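D-alanyl transferase DltD (Enterococcus faecalis, PDB 6O93) probably transfers D-alanine to lipoteichoic acid at the cell membrane, as a member of the DltD family working in Gram-positive cell wall biogenesis. Local coordinates at residues A34-K39 with G91-N96; A76-L81 with G119-Q124; F328-D333 with D363-Q368. All blocks are in the same frame, centred on the assembly; numbering follows the deposited sequence.

Contact 1. Residues A34-K39 with G91-N96; sequences AVASGK and GDAIAN
A36 and A93 bring two turns of chain together, their methyls meeting CB to CB at 3.7 Å. The methyls lie side by side along one flank rather than between the chains, so the backbones themselves come close, A36 CA 4.0 Å from A93 CA. The C-terminal part of helix 29-36 thereby rests on the short 3-10 turn at 92-93, which follows helix 80-90 and leads toward strand 98-102. Beside the methyl pair, V35 reaches across with one branch. Its CG1 is turned anti to the backbone N (chi1 174°) and lies against I94, 3.9 Å from I94 CB, so that the valine meets the root of the isoleucine. The two side chains also border the sheet, V35 touching P42 and I94 touching F44 of strand 40-44. A93 O also takes part: A36 CA points its hydrogen at it over 3.5 Å, with 148° at the hydrogen. V35 O is near A93 O as well, but both are acceptors, and each has a donor of its own, G38 N for the first and K97 NZ for the second. Behind the interface, S37 OG donates to A34 O at 2.6 Å and accepts from K39 N in an ST turn, just where the chain leaves the helix through G38, at positive phi, and heads for strand 40-44. No classical hydrogen bond crosses between the segments; the chemistry implies that close methyl packing, helped by a CH...O contact, joins the two helix-to-strand connections.

Contact 2. Residues A76-L81 with G119-Q124; sequences AGTQSL and GAHYSQ. With PO4 (phosphate ion), chain F.
The backbones of 76-81 and 119-124 approach at T78 and H121, whose CA atoms are 6.8 Å apart, leaving the histidine ring to bridge the interval. T78 CG2 sits almost squarely over one face of that imidazole, 3.4 Å from the ring centroid and 11° off its normal, a CH-pi contact. T78 OG1, in the position between backbone N and carbonyl carbon (chi1 59°), turns instead to the carbonyl oxygens of E75 and G45. A120 CB lies over the opposite face of the ring, offset toward its rim. At the edge, A76 O comes near the ring plane, 3.0 Å from H121 CE1. G77, with a positive phi of 98°, carries the chain past the ring with hydrogen in place of a side chain. Its N-H points to a phosphate ion, probably from the crystallisation liquor, with G77 N 3.0 Å from O1; the same phosphate is bound by S47 OG. In an SGNH-type fold this is consistent with G77 N contributing to an oxyanion hole beside a possible S47-H349-D346 triad, as in SGNH hydrolases. The imidazole packs against the G77 turn on the side away from the phosphate, and hydrogen bonds at both nitrogens, NE2 to the E75 carboxylate and ND1 to S117 O, fix its rotation there.

Contact 3. Residues F328-D333 with D363-Q368; sequences FTNIAD and DEFMKQ
N330 meets F365 across this contact through its amide nitrogen, with ND2 3.6 Å from CE1 of the ring. The two side chains cross at about a right angle, their amide and ring planes 60° apart, so the NH2 group comes at the phenyl obliquely. On the other branch of the amide, N330 OD1 lies 3.7 Å from Q368 OE1, the two side chains running past each other in opposite directions; the glutamine is poorly ordered, and this approach carries little weight. With CG anti to its backbone N (chi1 163°), F365 carries its ring from helix 352-367 toward the N330 amide. N330 ND2 is also bound, weakly, to V290 O, and the backbone of N330 pairs with F292. These links place the contact at the margin of the parallel sheet of this SGNH-type alpha/beta fold, where strand 331-333 is the outermost strand and runs beside strand 289-294. The two parallel strands, with helices 299-305 and 309-324 in the connection, form a beta-alpha-beta crossover, and helix 352-367 packs over the sheet through F365, which touches D289 and L291. Farther out, K98 grips the end of that helix: its ammonium makes a cation-pi contact with the F365 ring and hydrogen bonds to F365 O and Q368 O, so one lysine both satisfies carbonyls at the C-terminal end and probably helps hold the ring that N330 touches. One turn of the helix is also spanned by a salt bridge from K367 NZ to D363 OD2, long for a hydrogen bond at 3.3 Å, while D363 OD1 is held by Y68 OH.

How the contacts relate
From the N terminus, 34-39 leaves helix 29-36 for strand 40-44, and the segment 76-81 leads from strand 69-73 into helix 80-90. Contact 1 then closes its loop at 91-96, before strand 98-102, and contact 2 closes later at 119-124, at the end of helix 115-121. These two loops therefore cross, although their centres are about 21 Å apart. Contact 3 comes in series after both, closing the loop from 328-333 to 363-368. Contacts 1 and 3 approach within about 6 Å at their nearest atoms without touching. Contact 1 joins two helix-to-strand connections, contact 2 the loop after strand 69-73 to helix 115-121 beside the possible active site, and contact 3 the sheet edge to helix 352-367.

Contact 1. Residues A34-K39 with G91-N96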
loop_
_atom_site.group_PDB
_atom_site.type_symbol
_atom_site.label_atom_id
_atom_site.label_comp_id
_atom_site.label_asym_id
_atom_site.label_seq_id
_atom_site.Cartn_x
_atom_site.Cartn_y
_atom_site.Cartn_z
ATOM N N ALA A 34 -10.900 -8.059 10.540
ATOM C CA ALA A 34 -9.745 -8.906 10.258
ATOM C C ALA A 34 -8.512 -8.427 11.016
ATOM O O ALA A 34 -7.785 -9.229 11.616
ATOM C CB ALA A 34 -9.475 -8.932 8.753
ATOM N N VAL A 35 -8.258 -7.118 10.995
ATOM C CA VAL A 35 -7.079 -6.578 11.667
ATOM C C VAL A 35 -7.252 -6.632 13.180
ATOM O O VAL A 35 -6.296 -6.909 13.916
ATOM C CB VAL A 35 -6.799 -5.146 11.175
ATOM C CG1 VAL A 35 -5.661 -4.518 11.962
ATOM C CG2 VAL A 35 -6.477 -5.153 9.690
ATOM N N ALA A 36 -8.469 -6.379 13.671
ATOM C CA ALA A 36 -8.707 -6.415 15.110
ATOM C C ALA A 36 -8.499 -7.811 15.683
ATOM O O ALA A 36 -8.192 -7.953 16.872
ATOM C CB ALA A 36 -10.123 -5.926 15.422
ATOM N N SER A 37 -8.658 -8.851 14.858
ATOM C CA SER A 37 -8.503 -10.218 15.343
ATOM C C SER A 37 -7.062 -10.543 15.707
ATOM O O SER A 37 -6.829 -11.490 16.465
ATOM C CB SER A 37 -8.997 -11.215 14.292
ATOM O OG SER A 37 -8.087 -11.307 13.208
ATOM N N GLY A 38 -6.094 -9.789 15.187
ATOM C CA GLY A 38 -4.694 -10.069 15.422
ATOM C C GLY A 38 -4.112 -11.163 14.557
ATOM O O GLY A 38 -2.887 -11.349 14.563
ATOM N N LYS A 39 -4.940 -11.890 13.809
ATOM C CA LYS A 39 -4.465 -12.964 12.951
ATOM C C LYS A 39 -4.101 -12.493 11.551
ATOM O O LYS A 39 -3.340 -13.181 10.861
ATOM C CB LYS A 39 -5.529 -14.062 12.846
ATOM C CG LYS A 39 -5.848 -14.741 14.169
ATOM C CD LYS A 39 -6.906 -15.821 13.999
ATOM C CE LYS A 39 -7.126 -16.592 15.292
ATOM N NZ LYS A 39 -8.171 -17.644 15.142
ATOM N N GLY A 91 -9.052 2.525 13.382
ATOM C CA GLY A 91 -9.178 2.883 14.783
ATOM C C GLY A 91 -8.373 1.956 15.669
ATOM O O GLY A 91 -7.235 1.588 15.360
ATOM N N ASP A 92 -8.977 1.560 16.791
ATOM C CA ASP A 92 -8.299 0.686 17.739
ATOM C C ASP A 92 -8.087 -0.723 17.201
ATOM O O ASP A 92 -7.375 -1.504 17.838
ATOM C CB ASP A 92 -9.090 0.628 19.047
ATOM C CG ASP A 92 -9.106 1.959 19.776
ATOM O OD1 ASP A 92 -8.099 2.694 19.696
ATOM O OD2 ASP A 92 -10.125 2.270 20.428
ATOM N N ALA A 93 -8.676 -1.065 16.052
ATOM C CA ALA A 93 -8.468 -2.394 15.485
ATOM C C ALA A 93 -6.995 -2.645 15.187
ATOM O O ALA A 93 -6.498 -3.764 15.367
ATOM C CB ALA A 93 -9.307 -2.559 14.217
ATOM N N ILE A 94 -6.280 -1.615 14.725
ATOM C CA ILE A 94 -4.865 -1.748 14.386
ATOM C C ILE A 94 -3.946 -1.338 15.530
ATOM O O ILE A 94 -2.723 -1.525 15.424
ATOM C CB ILE A 94 -4.526 -0.924 13.123
ATOM C CG1 ILE A 94 -3.172 -1.353 12.548
ATOM C CG2 ILE A 94 -4.523 0.569 13.439
ATOM C CD1 ILE A 94 -2.865 -0.753 11.197
ATOM N N ALA A 95 -4.489 -0.807 16.624
ATOM C CA ALA A 95 -3.657 -0.303 17.708
ATOM C C ALA A 95 -2.787 -1.412 18.292
ATOM O O ALA A 95 -3.268 -2.512 18.578
ATOM C CB ALA A 95 -4.535 0.307 18.799
ATOM N N ASN A 96 -1.499 -1.111 18.463
ATOM C CA ASN A 96 -0.535 -2.001 19.105
ATOM C C ASN A 96 -0.269 -3.269 18.303
ATOM O O ASN A 96 0.254 -4.243 18.847
ATOM C CB ASN A 96 -0.991 -2.378 20.519
ATOM C CG ASN A 96 -1.379 -1.170 21.346
ATOM O OD1 ASN A 96 -2.494 -1.089 21.864
ATOM N ND2 ASN A 96 -0.462 -0.220 21.467
#

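Contact 2. Residues A76-L81 with G119-Q124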
loop_
_atom_site.group_PDB
_atom_site.type_symbol
_atom_site.label_atom_id
_atom_site.label_comp_id
_atom_site.label_asym_id
_atom_site.label_seq_id
_atom_site.Cartn_x
_atom_site.Cartn_y
_atom_site.Cartn_z
ATOM N N ALA A 76 -3.946 -0.913 -7.975
ATOM C CA ALA A 76 -3.459 0.161 -8.831
ATOM C C ALA A 76 -4.175 1.459 -8.487
ATOM O O ALA A 76 -5.407 1.524 -8.513
ATOM C CB ALA A 76 -3.677 -0.192 -10.302
ATOM N N GLY A 77 -3.399 2.489 -8.156
ATOM C CA GLY A 77 -3.941 3.802 -7.882
ATOM C C GLY A 77 -4.131 4.149 -6.420
ATOM O O GLY A 77 -4.577 5.265 -6.125
ATOM N N THR A 78 -3.813 3.242 -5.494
ATOM C CA THR A 78 -3.952 3.508 -4.061
ATOM C C THR A 78 -2.583 3.898 -3.513
ATOM O O THR A 78 -1.715 3.044 -3.316
ATOM C CB THR A 78 -4.523 2.298 -3.324
ATOM O OG1 THR A 78 -3.671 1.163 -3.511
ATOM C CG2 THR A 78 -5.922 1.965 -3.833
ATOM N N GLN A 79 -2.393 5.194 -3.256
ATOM C CA GLN A 79 -1.140 5.715 -2.737
ATOM C C GLN A 79 -1.321 6.140 -1.273
ATOM O O GLN A 79 -2.295 5.746 -0.614
ATOM C CB GLN A 79 -0.653 6.851 -3.645
ATOM C CG GLN A 79 -0.474 6.419 -5.099
ATOM C CD GLN A 79 0.319 7.414 -5.933
ATOM O OE1 GLN A 79 0.813 8.423 -5.425
ATOM N NE2 GLN A 79 0.442 7.131 -7.224
ATOM N N SER A 80 -0.380 6.942 -0.766
ATOM C CA SER A 80 -0.280 7.148 0.676
ATOM C C SER A 80 -1.507 7.859 1.235
ATOM O O SER A 80 -1.965 7.538 2.337
ATOM C CB SER A 80 0.985 7.936 1.008
ATOM O OG SER A 80 2.142 7.152 0.779
ATOM N N LEU A 81 -2.046 8.832 0.501
ATOM C CA LEU A 81 -3.180 9.593 1.017
ATOM C C LEU A 81 -4.392 8.690 1.215
ATOM O O LEU A 81 -5.050 8.732 2.261
ATOM C CB LEU A 81 -3.510 10.749 0.073
ATOM C CG LEU A 81 -4.512 11.780 0.597
ATOM C CD1 LEU A 81 -3.996 12.451 1.861
ATOM C CD2 LEU A 81 -4.802 12.814 -0.469
ATOM N N GLY A 119 -9.589 9.650 -6.702
ATOM C CA GLY A 119 -11.039 9.643 -6.797
ATOM C C GLY A 119 -11.615 8.247 -6.930
ATOM O O GLY A 119 -12.685 7.953 -6.388
ATOM N N ALA A 120 -10.917 7.364 -7.652
ATOM C CA ALA A 120 -11.412 6.007 -7.838
ATOM C C ALA A 120 -11.457 5.227 -6.531
ATOM O O ALA A 120 -12.237 4.277 -6.421
ATOM C CB ALA A 120 -10.546 5.258 -8.853
ATOM N N HIS A 121 -10.653 5.610 -5.541
ATOM C CA HIS A 121 -10.580 4.891 -4.274
ATOM C C HIS A 121 -11.047 5.732 -3.093
ATOM O O HIS A 121 -10.890 5.308 -1.940
ATOM C CB HIS A 121 -9.150 4.399 -4.043
ATOM C CG HIS A 121 -8.629 3.560 -5.165
ATOM N ND1 HIS A 121 -7.823 4.068 -6.162
ATOM C CD2 HIS A 121 -8.831 2.257 -5.472
ATOM C CE1 HIS A 121 -7.536 3.109 -7.023
ATOM N NE2 HIS A 121 -8.135 2.000 -6.628
ATOM N N TYR A 122 -11.619 6.904 -3.346
ATOM C CA TYR A 122 -12.087 7.760 -2.267
ATOM C C TYR A 122 -13.219 7.086 -1.504
ATOM O O TYR A 122 -14.202 6.629 -2.095
ATOM C CB TYR A 122 -12.548 9.100 -2.840
ATOM C CG TYR A 122 -13.326 9.961 -1.874
ATOM C CD1 TYR A 122 -12.691 10.617 -0.827
ATOM C CD2 TYR A 122 -14.696 10.130 -2.019
ATOM C CE1 TYR A 122 -13.400 11.411 0.053
ATOM C CE2 TYR A 122 -15.413 10.921 -1.148
ATOM C CZ TYR A 122 -14.762 11.561 -0.114
ATOM O OH TYR A 122 -15.472 12.350 0.758
ATOM N N SER A 123 -13.076 7.024 -0.181
ATOM C CA SER A 123 -14.074 6.428 0.701
ATOM C C SER A 123 -14.805 7.543 1.438
ATOM O O SER A 123 -14.241 8.175 2.339
ATOM C CB SER A 123 -13.423 5.459 1.687
ATOM O OG SER A 123 -14.376 4.954 2.608
ATOM N N GLN A 124 -16.060 7.786 1.058
ATOM C CA GLN A 124 -16.864 8.761 1.785
ATOM C C GLN A 124 -17.149 8.282 3.203
ATOM O O GLN A 124 -17.171 9.085 4.144
ATOM C CB GLN A 124 -18.164 9.033 1.036
ATOM C CG GLN A 124 -18.953 10.209 1.588
ATOM C CD GLN A 124 -20.204 10.504 0.784
ATOM O OE1 GLN A 124 -21.179 9.753 0.829
ATOM N NE2 GLN A 124 -20.181 11.601 0.040
HETATM P P PO4 F . 0.469 1.685 -8.824
HETATM O O1 PO4 F . -0.372 2.595 -7.959
HETATM O O2 PO4 F . 1.916 2.113 -8.744
HETATM O O3 PO4 F . -0.003 1.765 -10.257
HETATM O O4 PO4 F . 0.339 0.261 -8.340
#

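Contact 3. Residues F328-D333 with D363-Q368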
loop_
_atom_site.group_PDB
_atom_site.type_symbol
_atom_site.label_atom_id
_atom_site.label_comp_id
_atom_site.label_asym_id
_atom_site.label_seq_id
_atom_site.Cartn_x
_atom_site.Cartn_y
_atom_site.Cartn_z
ATOM N N PHE A 328 11.010 4.870 12.647
ATOM C CA PHE A 328 10.642 3.702 11.849
ATOM C C PHE A 328 11.934 3.043 11.383
ATOM O O PHE A 328 12.576 3.508 10.437
ATOM C CB PHE A 328 9.760 4.104 10.671
ATOM C CG PHE A 328 8.447 4.713 11.075
ATOM C CD1 PHE A 328 7.365 3.910 11.398
ATOM C CD2 PHE A 328 8.292 6.089 11.125
ATOM C CE1 PHE A 328 6.155 4.468 11.765
ATOM C CE2 PHE A 328 7.083 6.654 11.490
ATOM C CZ PHE A 328 6.014 5.843 11.810
ATOM N N THR A 329 12.317 1.954 12.050
ATOM C CA THR A 329 13.606 1.313 11.824
ATOM C C THR A 329 13.497 -0.056 11.162
ATOM O O THR A 329 14.529 -0.683 10.904
ATOM C CB THR A 329 14.366 1.174 13.150
ATOM O OG1 THR A 329 13.640 0.316 14.037
ATOM C CG2 THR A 329 14.548 2.534 13.807
ATOM N N ASN A 330 12.289 -0.540 10.885
ATOM C CA ASN A 330 12.091 -1.814 10.194
ATOM C C ASN A 330 11.901 -1.509 8.712
ATOM O O ASN A 330 10.797 -1.176 8.275
ATOM C CB ASN A 330 10.894 -2.566 10.763
ATOM C CG ASN A 330 10.994 -2.782 12.259
ATOM O OD1 ASN A 330 12.026 -3.213 12.772
ATOM N ND2 ASN A 330 9.916 -2.478 12.968
ATOM N N ILE A 331 12.977 -1.630 7.937
ATOM C CA ILE A 331 12.965 -1.280 6.520
ATOM C C ILE A 331 13.656 -2.389 5.740
ATOM O O ILE A 331 14.840 -2.666 5.964
ATOM C CB ILE A 331 13.653 0.068 6.253
ATOM C CG1 ILE A 331 13.035 1.168 7.120
ATOM C CG2 ILE A 331 13.545 0.436 4.775
ATOM C CD1 ILE A 331 13.728 2.509 6.987
ATOM N N ALA A 332 12.923 -3.010 4.819
ATOM C CA ALA A 332 13.487 -3.988 3.888
ATOM C C ALA A 332 13.692 -3.272 2.558
ATOM O O ALA A 332 12.786 -3.190 1.728
ATOM C CB ALA A 332 12.576 -5.202 3.750
ATOM N N ASP A 333 14.899 -2.747 2.357
ATOM C CA ASP A 333 15.223 -1.962 1.167
ATOM C C ASP A 333 15.822 -2.892 0.119
ATOM O O ASP A 333 16.999 -3.252 0.191
ATOM C CB ASP A 333 16.184 -0.831 1.517
ATOM C CG ASP A 333 16.525 0.037 0.320
ATOM O OD1 ASP A 333 15.905 -0.146 -0.749
ATOM O OD2 ASP A 333 17.419 0.903 0.447
ATOM N N ASP A 363 8.289 -12.456 7.760
ATOM C CA ASP A 363 8.207 -13.528 8.747
ATOM C C ASP A 363 9.115 -13.248 9.939
ATOM O O ASP A 363 8.700 -13.380 11.096
ATOM C CB ASP A 363 8.565 -14.866 8.098
ATOM C CG ASP A 363 8.083 -16.052 8.908
ATOM O OD1 ASP A 363 6.856 -16.171 9.103
ATOM O OD2 ASP A 363 8.925 -16.864 9.348
ATOM N N GLU A 364 10.366 -12.862 9.675
ATOM C CA GLU A 364 11.269 -12.500 10.761
ATOM C C GLU A 364 10.707 -11.339 11.568
ATOM O O GLU A 364 10.804 -11.320 12.801
ATOM C CB GLU A 364 12.649 -12.148 10.203
ATOM C CG GLU A 364 13.385 -13.319 9.559
ATOM C CD GLU A 364 14.697 -12.900 8.914
ATOM O OE1 GLU A 364 14.994 -11.687 8.903
ATOM O OE2 GLU A 364 15.431 -13.781 8.418
ATOM N N PHE A 365 10.104 -10.364 10.883
ATOM C CA PHE A 365 9.510 -9.215 11.559
ATOM C C PHE A 365 8.354 -9.637 12.459
ATOM O O PHE A 365 8.189 -9.104 13.563
ATOM C CB PHE A 365 9.055 -8.202 10.505
ATOM C CG PHE A 365 8.082 -7.173 11.006
ATOM C CD1 PHE A 365 8.500 -6.142 11.830
ATOM C CD2 PHE A 365 6.753 -7.216 10.617
ATOM C CE1 PHE A 365 7.601 -5.184 12.274
ATOM C CE2 PHE A 365 5.852 -6.262 11.056
ATOM C CZ PHE A 365 6.277 -5.247 11.885
ATOM N N MET A 366 7.553 -10.607 12.012
ATOM C CA MET A 366 6.418 -11.056 12.811
ATOM C C MET A 366 6.866 -11.807 14.059
ATOM O O MET A 366 6.134 -11.842 15.053
ATOM C CB MET A 366 5.501 -11.939 11.967
ATOM C CG MET A 366 4.783 -11.189 10.855
ATOM S SD MET A 366 3.765 -9.833 11.473
ATOM C CE MET A 366 2.625 -10.726 12.525
ATOM N N LYS A 367 8.052 -12.409 14.028
ATOM C CA LYS A 367 8.590 -13.095 15.192
ATOM C C LYS A 367 9.345 -12.164 16.133
ATOM O O LYS A 367 9.632 -12.560 17.269
ATOM C CB LYS A 367 9.515 -14.234 14.748
ATOM C CG LYS A 367 8.816 -15.294 13.912
ATOM C CD LYS A 367 9.786 -16.357 13.426
ATOM C CE LYS A 367 9.080 -17.413 12.592
ATOM N NZ LYS A 367 10.027 -18.441 12.079
ATOM N N GLN A 368 9.672 -10.951 15.699
ATOM C CA GLN A 368 10.340 -10.008 16.583
ATOM C C GLN A 368 9.478 -9.772 17.822
ATOM O O GLN A 368 8.248 -9.693 17.715
ATOM C CB GLN A 368 10.606 -8.684 15.863
ATOM C CG GLN A 368 11.669 -8.771 14.772
ATOM C CD GLN A 368 11.852 -7.465 14.007
ATOM O OE1 GLN A 368 11.345 -6.415 14.408
ATOM N NE2 GLN A 368 12.578 -7.531 12.896
#